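Local coordinates for exotoxin 3, putative (Staphylococcus aureus subsp. aureus COL, PDB 4RH6), which probably acts as a virulence protease of the superantigen-like family, cleaving host collagens and cytokines such as IL8, IL17A and IFN-gamma, at residues Tyr115-Leu121 and Asp133-Lys139. Numbering follows the deposited sequence.
Sequences YINTPIL and DFYYISK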
loop_
_atom_site.group_PDB
_atom_site.type_symbol
_atom_site.label_atom_id
_atom_site.label_comp_id
_atom_site.label_asym_id
_atom_site.label_seq_id
_atom_site.Cartn_x
_atom_site.Cartn_y
_atom_site.Cartn_z
ATOM N N TYR A 115 -12.996 13.932 -0.637
ATOM C CA TYR A 115 -12.636 12.546 -0.883
ATOM C C TYR A 115 -13.436 12.063 -2.072
ATOM O O TYR A 115 -14.543 12.516 -2.313
ATOM C CB TYR A 115 -12.864 11.643 0.340
ATOM C CG TYR A 115 -11.946 11.948 1.517
ATOM C CD1 TYR A 115 -10.613 11.522 1.518
ATOM C CD2 TYR A 115 -12.408 12.634 2.633
ATOM C CE1 TYR A 115 -9.773 11.785 2.591
ATOM C CE2 TYR A 115 -11.571 12.900 3.708
ATOM C CZ TYR A 115 -10.257 12.471 3.686
ATOM O OH TYR A 115 -9.428 12.747 4.752
ATOM N N ILE A 116 -12.854 11.151 -2.830
ATOM C CA ILE A 116 -13.502 10.630 -4.027
ATOM C C ILE A 116 -14.537 9.570 -3.707
ATOM O O ILE A 116 -15.594 9.530 -4.314
ATOM C CB ILE A 116 -12.472 9.934 -4.961
ATOM C CG1 ILE A 116 -11.228 10.798 -5.190
ATOM C CG2 ILE A 116 -13.125 9.522 -6.279
ATOM C CD1 ILE A 116 -10.206 10.107 -6.073
ATOM N N ASN A 117 -14.203 8.697 -2.764
ATOM C CA ASN A 117 -15.048 7.575 -2.404
ATOM C C ASN A 117 -14.848 7.299 -0.912
ATOM O O ASN A 117 -13.745 7.443 -0.400
ATOM C CB ASN A 117 -14.612 6.365 -3.257
ATOM C CG ASN A 117 -15.530 5.164 -3.123
ATOM O OD1 ASN A 117 -16.680 5.281 -2.708
ATOM N ND2 ASN A 117 -15.020 3.986 -3.503
ATOM N N THR A 118 -15.909 6.934 -0.209
ATOM C CA THR A 118 -15.801 6.623 1.211
ATOM C C THR A 118 -16.533 5.307 1.464
ATOM O O THR A 118 -17.590 5.283 2.090
ATOM C CB THR A 118 -16.395 7.730 2.094
ATOM O OG1 THR A 118 -17.810 7.778 1.918
ATOM C CG2 THR A 118 -15.811 9.076 1.741
ATOM N N PRO A 119 -15.970 4.200 0.965
ATOM C CA PRO A 119 -16.596 2.904 1.163
ATOM C C PRO A 119 -16.701 2.501 2.632
ATOM O O PRO A 119 -15.958 2.993 3.470
ATOM C CB PRO A 119 -15.647 1.941 0.423
ATOM C CG PRO A 119 -14.340 2.650 0.369
ATOM C CD PRO A 119 -14.704 4.092 0.216
ATOM N N ILE A 120 -17.603 1.571 2.917
ATOM C CA ILE A 120 -17.810 1.067 4.272
ATOM C C ILE A 120 -16.621 0.210 4.712
ATOM O O ILE A 120 -16.037 -0.518 3.910
ATOM C CB ILE A 120 -19.098 0.211 4.355
ATOM C CG1 ILE A 120 -20.326 1.062 4.007
ATOM C CG2 ILE A 120 -19.258 -0.395 5.746
ATOM C CD1 ILE A 120 -21.632 0.293 3.983
ATOM N N LEU A 121 -16.278 0.301 5.992
ATOM C CA LEU A 121 -15.181 -0.466 6.566
ATOM C C LEU A 121 -15.648 -1.216 7.801
ATOM O O LEU A 121 -16.001 -0.587 8.791
ATOM C CB LEU A 121 -14.042 0.474 6.957
ATOM C CG LEU A 121 -12.814 -0.151 7.645
ATOM C CD1 LEU A 121 -12.115 -1.177 6.763
ATOM C CD2 LEU A 121 -11.831 0.933 8.057
ATOM N N ASP A 133 -17.558 1.818 10.255
ATOM C CA ASP A 133 -16.780 3.030 9.916
ATOM C C ASP A 133 -16.543 3.045 8.394
ATOM O O ASP A 133 -17.085 2.211 7.678
ATOM C CB ASP A 133 -15.448 2.992 10.661
ATOM C CG ASP A 133 -14.720 4.333 10.665
ATOM O OD1 ASP A 133 -15.250 5.325 10.114
ATOM O OD2 ASP A 133 -13.608 4.385 11.241
ATOM N N PHE A 134 -15.760 4.003 7.900
ATOM C CA PHE A 134 -15.454 4.095 6.479
ATOM C C PHE A 134 -13.950 4.217 6.238
ATOM O O PHE A 134 -13.199 4.587 7.137
ATOM C CB PHE A 134 -16.101 5.342 5.868
ATOM C CG PHE A 134 -17.552 5.493 6.173
ATOM C CD1 PHE A 134 -18.497 4.789 5.455
ATOM C CD2 PHE A 134 -17.972 6.373 7.152
ATOM C CE1 PHE A 134 -19.845 4.933 5.728
ATOM C CE2 PHE A 134 -19.319 6.526 7.436
ATOM C CZ PHE A 134 -20.258 5.804 6.722
ATOM N N TYR A 135 -13.530 3.904 5.012
ATOM C CA TYR A 135 -12.144 4.052 4.579
ATOM C C TYR A 135 -12.211 5.239 3.625
ATOM O O TYR A 135 -13.076 5.292 2.756
ATOM C CB TYR A 135 -11.624 2.799 3.878
ATOM C CG TYR A 135 -10.162 2.895 3.529
ATOM C CD1 TYR A 135 -9.752 3.527 2.359
ATOM C CD2 TYR A 135 -9.184 2.373 4.373
ATOM C CE1 TYR A 135 -8.411 3.628 2.032
ATOM C CE2 TYR A 135 -7.840 2.475 4.058
ATOM C CZ TYR A 135 -7.464 3.104 2.881
ATOM O OH TYR A 135 -6.140 3.233 2.552
ATOM N N TYR A 136 -11.323 6.206 3.790
ATOM C CA TYR A 136 -11.387 7.431 2.981
ATOM C C TYR A 136 -10.433 7.449 1.814
ATOM O O TYR A 136 -9.233 7.575 1.996
ATOM C CB TYR A 136 -11.202 8.644 3.889
ATOM C CG TYR A 136 -12.291 8.709 4.942
ATOM C CD1 TYR A 136 -13.567 9.165 4.610
ATOM C CD2 TYR A 136 -12.062 8.303 6.257
ATOM C CE1 TYR A 136 -14.577 9.227 5.559
ATOM C CE2 TYR A 136 -13.069 8.357 7.213
ATOM C CZ TYR A 136 -14.324 8.821 6.860
ATOM O OH TYR A 136 -15.349 8.895 7.789
ATOM N N ILE A 137 -11.006 7.339 0.614
ATOM C CA ILE A 137 -10.265 7.298 -0.643
ATOM C C ILE A 137 -10.048 8.678 -1.249
ATOM O O ILE A 137 -10.983 9.425 -1.541
ATOM C CB ILE A 137 -11.002 6.450 -1.687
ATOM C CG1 ILE A 137 -11.269 5.037 -1.152
ATOM C CG2 ILE A 137 -10.201 6.380 -2.978
ATOM C CD1 ILE A 137 -10.020 4.205 -0.906
ATOM N N SER A 138 -8.781 8.975 -1.464
ATOM C CA SER A 138 -8.329 10.228 -2.011
ATOM C C SER A 138 -7.527 9.999 -3.286
ATOM O O SER A 138 -6.836 10.891 -3.771
ATOM C CB SER A 138 -7.427 10.838 -0.957
ATOM O OG SER A 138 -6.766 11.947 -1.462
ATOM N N LYS A 139 -7.642 8.792 -3.836
ATOM C CA LYS A 139 -6.867 8.389 -4.993
ATOM C C LYS A 139 -7.611 7.539 -6.027
ATOM O O LYS A 139 -8.278 6.576 -5.677
ATOM C CB LYS A 139 -5.671 7.589 -4.495
ATOM C CG LYS A 139 -4.622 8.399 -3.728
ATOM C CD LYS A 139 -3.255 7.762 -3.859
ATOM C CE LYS A 139 -2.840 7.766 -5.318
ATOM N NZ LYS A 139 -1.700 6.873 -5.584
#
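Tyr136 brings its CB over one face of the Tyr115 ring, 3.8 Å from the ring centroid and only 16° off the normal, which qualifies as a CH-pi contact. The two aromatic planes are inclined at 39°, an oblique pairing. With chi1 of Tyr115 at -67°, CG lies beside the backbone N and the ring reaches across the opposite chain at Tyr136-Ile137, one face against Tyr136 CB and its edge meeting Ile137 O in plane. On the same flank, Thr118 CG2 abuts the edge of the Tyr136 ring, 3.6 Å from CD1, and the Phe134 ring receives Pro119 O at its edge.

Backbone bonds fix this register. Ile116 N donates to Ile137 O, and Ile137 N returns a bond to Asn117 O at 2.9 Å; two residues thus face one, the definition of a classic beta bulge. Farther along, Tyr135 N reaches Pro119 O at 3.0 Å, while Phe134 CA adds a CA-H...O contact to that oxygen. Through the Tyr135-Pro119 bond and the single Asn117-Ile137 bridge, the pairing continues the antiparallel hairpin of strands 120-124 and 130-134, the latter an outermost strand of the five-stranded beta-grasp sheet. Within the hairpin itself, Leu121 N bonds to Asp133 O from above the carbonyl plane.

On the other side, Pro119 CD packs 3.8 Å from Ile137 CG1, the two side chains crossing at about a right angle. Tyr135, its CG anti to the backbone N, sends its ring away from 115-121 onto Leu147, Arg150 and Leu151 of helix 144-159, while Leu121 rests on Ile206 and Val208 of strand 203-210. Asn117 ND2 is bonded to the carbonyls of Gly200 and Ile203, and Asp133 OD2 forms a salt bridge with Arg154.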